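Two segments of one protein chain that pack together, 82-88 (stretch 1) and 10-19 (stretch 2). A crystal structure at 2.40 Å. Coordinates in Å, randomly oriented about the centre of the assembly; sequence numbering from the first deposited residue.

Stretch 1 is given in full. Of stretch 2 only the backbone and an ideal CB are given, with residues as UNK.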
# COMPACT_ATOMS: atom_id res chain seq x y z
N ALA A 82 19.49 -14.20 -13.35
CA ALA A 82 20.35 -13.15 -12.81
C ALA A 82 19.81 -11.76 -13.16
O ALA A 82 19.98 -10.82 -12.39
CB ALA A 82 21.76 -13.32 -13.35
N VAL A 83 19.17 -11.64 -14.31
CA VAL A 83 18.60 -10.37 -14.75
C VAL A 83 17.32 -10.04 -13.99
O VAL A 83 17.14 -8.91 -13.54
CB VAL A 83 18.32 -10.38 -16.26
CG1 VAL A 83 17.44 -9.20 -16.64
CG2 VAL A 83 19.63 -10.31 -17.02
N LEU A 84 16.43 -11.02 -13.84
CA LEU A 84 15.19 -10.79 -13.10
C LEU A 84 15.52 -10.43 -11.65
O LEU A 84 14.87 -9.58 -11.05
CB LEU A 84 14.31 -12.04 -13.11
CG LEU A 84 13.67 -12.41 -14.46
CD1 LEU A 84 13.01 -13.77 -14.34
CD2 LEU A 84 12.68 -11.34 -14.88
N LYS A 85 16.54 -11.08 -11.12
CA LYS A 85 16.99 -10.85 -9.75
C LYS A 85 17.50 -9.44 -9.61
O LYS A 85 17.36 -8.82 -8.56
CB LYS A 85 18.08 -11.87 -9.39
CG LYS A 85 18.79 -11.64 -8.07
CD LYS A 85 19.38 -12.95 -7.53
CE LYS A 85 20.37 -13.63 -8.49
NZ LYS A 85 21.67 -12.90 -8.61
N LYS A 86 18.09 -8.93 -10.69
CA LYS A 86 18.63 -7.57 -10.70
C LYS A 86 17.49 -6.55 -10.61
O LYS A 86 17.65 -5.49 -10.01
CB LYS A 86 19.43 -7.33 -11.98
CG LYS A 86 20.20 -6.01 -12.00
CD LYS A 86 21.30 -5.99 -10.95
CE LYS A 86 22.30 -4.87 -11.22
NZ LYS A 86 23.50 -4.91 -10.32
N LEU A 87 16.36 -6.88 -11.23
CA LEU A 87 15.19 -6.01 -11.23
C LEU A 87 14.23 -6.35 -10.08
O LEU A 87 13.26 -5.64 -9.84
CB LEU A 87 14.42 -6.15 -12.55
CG LEU A 87 14.94 -5.59 -13.89
CD1 LEU A 87 15.90 -4.42 -13.66
CD2 LEU A 87 15.61 -6.68 -14.66
N SER A 88 14.53 -7.44 -9.37
CA SER A 88 13.69 -7.92 -8.28
C SER A 88 13.95 -7.31 -6.91
O SER A 88 15.05 -6.83 -6.62
CB SER A 88 13.81 -9.44 -8.18
OG SER A 88 13.02 -9.95 -7.11
N UNK A 10 19.80 -2.53 -21.98
CA UNK A 10 18.37 -2.49 -21.75
C UNK A 10 18.08 -2.78 -20.29
O UNK A 10 17.17 -2.19 -19.70
CB UNK A 10 17.64 -3.49 -22.66
N UNK A 11 18.85 -3.69 -19.71
CA UNK A 11 18.68 -4.07 -18.32
C UNK A 11 19.22 -2.99 -17.39
O UNK A 11 18.74 -2.82 -16.27
CB UNK A 11 19.38 -5.40 -18.04
N UNK A 12 20.23 -2.26 -17.84
CA UNK A 12 20.78 -1.19 -17.03
C UNK A 12 19.77 -0.05 -16.94
O UNK A 12 19.68 0.64 -15.92
CB UNK A 12 22.11 -0.70 -17.61
N UNK A 13 19.00 0.14 -18.01
CA UNK A 13 18.00 1.20 -18.04
C UNK A 13 16.82 0.85 -17.13
O UNK A 13 16.30 1.70 -16.43
CB UNK A 13 17.52 1.44 -19.47
N UNK A 14 16.41 -0.41 -17.14
CA UNK A 14 15.30 -0.83 -16.29
C UNK A 14 15.68 -0.83 -14.80
O UNK A 14 14.86 -0.49 -13.95
CB UNK A 14 14.83 -2.22 -16.71
N UNK A 15 16.92 -1.20 -14.49
CA UNK A 15 17.38 -1.25 -13.10
C UNK A 15 17.29 0.12 -12.40
O UNK A 15 17.09 0.19 -11.19
CB UNK A 15 18.82 -1.76 -13.05
N UNK A 16 17.46 1.19 -13.17
CA UNK A 16 17.38 2.53 -12.61
C UNK A 16 16.01 2.80 -12.00
O UNK A 16 15.86 3.63 -11.11
CB UNK A 16 17.69 3.57 -13.69
N UNK A 17 15.00 2.08 -12.49
CA UNK A 17 13.65 2.27 -12.00
C UNK A 17 13.48 1.79 -10.55
O UNK A 17 12.42 1.98 -9.95
CB UNK A 17 12.67 1.54 -12.91
N UNK A 18 14.52 1.18 -9.99
CA UNK A 18 14.43 0.74 -8.60
C UNK A 18 14.52 1.94 -7.66
O UNK A 18 14.13 1.86 -6.50
CB UNK A 18 15.53 -0.27 -8.28
N UNK A 19 15.01 3.06 -8.19
CA UNK A 19 15.12 4.28 -7.41
C UNK A 19 13.99 5.24 -7.76
O UNK A 19 13.58 5.33 -8.92
CB UNK A 19 16.48 4.94 -7.64

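The two segments run side by side, their helix axes 23° from parallel and 10.0 Å apart at closest approach. Stretch 1 offers a largely aliphatic surface built from Val 83 and Leu 87, with the aliphatic part of Lys 86 at its margin and the carbonyl oxygens of Lys 86 and Leu 87 beyond.

Position 10 has helical backbone angles, and its ideal CB finds nothing of stretch 1 within 5.5 Å. Stretch 1 sets no demand here, and most helix-compatible residues would fit. The residue is Arg 10, whose NH1 lies 2.7 Å from OE2 of the residue at position 13 in a salt bridge one helical turn along.

At position 11 CA-to-CB points toward stretch 1, and the ideal CB is 4.5 Å from Val 83 CG1 and 5.2 Å from Leu 87 CD2. This leaves room for a few more carbons between two apolar groups, so valine, leucine, isoleucine or methionine would all be reasonable; a charge would find no partner in these two side chains. The deposited Ile 11 touches both: its CD1 is 3.6 Å from Val 83 CG1, while its CG2 is 4.1 Å from Leu 87 CD2. With chi1 and chi2 both m, the branched side chain reaches two residues that lie one turn apart on the facing helix.

Positions 12 and 13 direct CA-to-CB away from stretch 1 into space it leaves empty, where polar or charged residues are natural candidates. They are Lys 12 and Glu 13, the latter completing the salt bridge with Arg 10.

Position 14 turns toward stretch 1 again, with the ideal CB 3.9 Å from Leu 87 CD1. An apolar residue suits this, from alanine upward, provided that a longer chain can extend past the leucine methyl. Leu 14 does so: its CB meets Leu 87 CD1 at 3.9 Å, and its rotamer, m then t, carries the terminal methyls beyond that contact.

Position 15 is closely approached. Its CA is 5.6 Å from that of Leu 87, and the ideal CB, pointing sideways, is 4.0 Å from Leu 87 CD1 and 4.6 Å from Lys 86 CG. Small residues such as alanine, serine or glycine are the simplest choices. Ala 15 occupies it, packing its CB 4.0 Å from Leu 87 CD1; the same methyl lies 3.5 Å from the backbone N of Ala 15.

Position 16 points away and position 17 sideways; with stretch 1 beyond 5.5 Å of either ideal CB, it would accept polar, charged or apolar chains at both. They are Arg 16 and Leu 17.

Position 18 points toward stretch 1, but its ideal CB has nothing within 5.5 Å. Only a longer side chain can bridge the gap; leucine, methionine or a long chain with a donor directed at the carbonyls of Lys 86 and Leu 87 are all plausible. Leu 18 reaches across with CD1 3.5 Å from Lys 86 O and CD2 3.7 Å from Leu 87 O, van der Waals contacts without hydrogen bonding.

Position 19, with extended backbone angles, is out of reach. Small polar or acidic residues often precede a helix, and Glu 19 holds this N-cap position.

Stretch 2, residues 10-19: RIKELARLLE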
# COMPACT_ATOMS: atom_id res chain seq x y z
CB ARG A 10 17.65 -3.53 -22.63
CG ARG A 10 16.14 -3.53 -22.46
CD ARG A 10 15.62 -2.11 -22.26
NE ARG A 10 14.17 -1.99 -22.38
CZ ARG A 10 13.49 -0.89 -22.06
NH1 ARG A 10 14.13 0.17 -21.59
NH2 ARG A 10 12.17 -0.85 -22.22
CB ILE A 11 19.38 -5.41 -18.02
CG1 ILE A 11 18.88 -6.49 -18.98
CG2 ILE A 11 19.12 -5.82 -16.58
CD1 ILE A 11 17.37 -6.57 -19.10
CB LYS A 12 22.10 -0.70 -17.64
CG LYS A 12 23.21 -1.74 -17.57
CD LYS A 12 24.45 -1.35 -18.36
CE LYS A 12 25.19 -0.17 -17.75
NZ LYS A 12 26.47 0.06 -18.48
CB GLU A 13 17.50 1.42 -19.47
CG GLU A 13 16.74 2.73 -19.65
CD GLU A 13 16.34 2.99 -21.09
OE1 GLU A 13 16.28 4.18 -21.49
OE2 GLU A 13 16.09 2.02 -21.83
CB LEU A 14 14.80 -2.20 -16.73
CG LEU A 14 14.24 -2.25 -18.15
CD1 LEU A 14 13.77 -3.65 -18.49
CD2 LEU A 14 13.09 -1.26 -18.29
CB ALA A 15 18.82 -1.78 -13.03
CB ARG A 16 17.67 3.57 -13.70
CG ARG A 16 19.15 3.76 -14.04
CD ARG A 16 19.31 4.39 -15.43
NE ARG A 16 18.33 5.46 -15.66
CZ ARG A 16 18.51 6.73 -15.32
NH1 ARG A 16 19.64 7.11 -14.73
NH2 ARG A 16 17.56 7.62 -15.55
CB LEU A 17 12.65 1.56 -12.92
CG LEU A 17 11.99 2.31 -14.10
CD1 LEU A 17 12.75 3.57 -14.50
CD2 LEU A 17 11.86 1.34 -15.26
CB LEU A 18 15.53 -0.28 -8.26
CG LEU A 18 15.35 -1.63 -8.97
CD1 LEU A 18 16.46 -2.58 -8.57
CD2 LEU A 18 14.00 -2.22 -8.62
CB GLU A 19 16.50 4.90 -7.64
CG GLU A 19 17.60 4.02 -7.07
CD GLU A 19 18.97 4.37 -7.60
OE1 GLU A 19 19.36 5.56 -7.50
OE2 GLU A 19 19.66 3.46 -8.12
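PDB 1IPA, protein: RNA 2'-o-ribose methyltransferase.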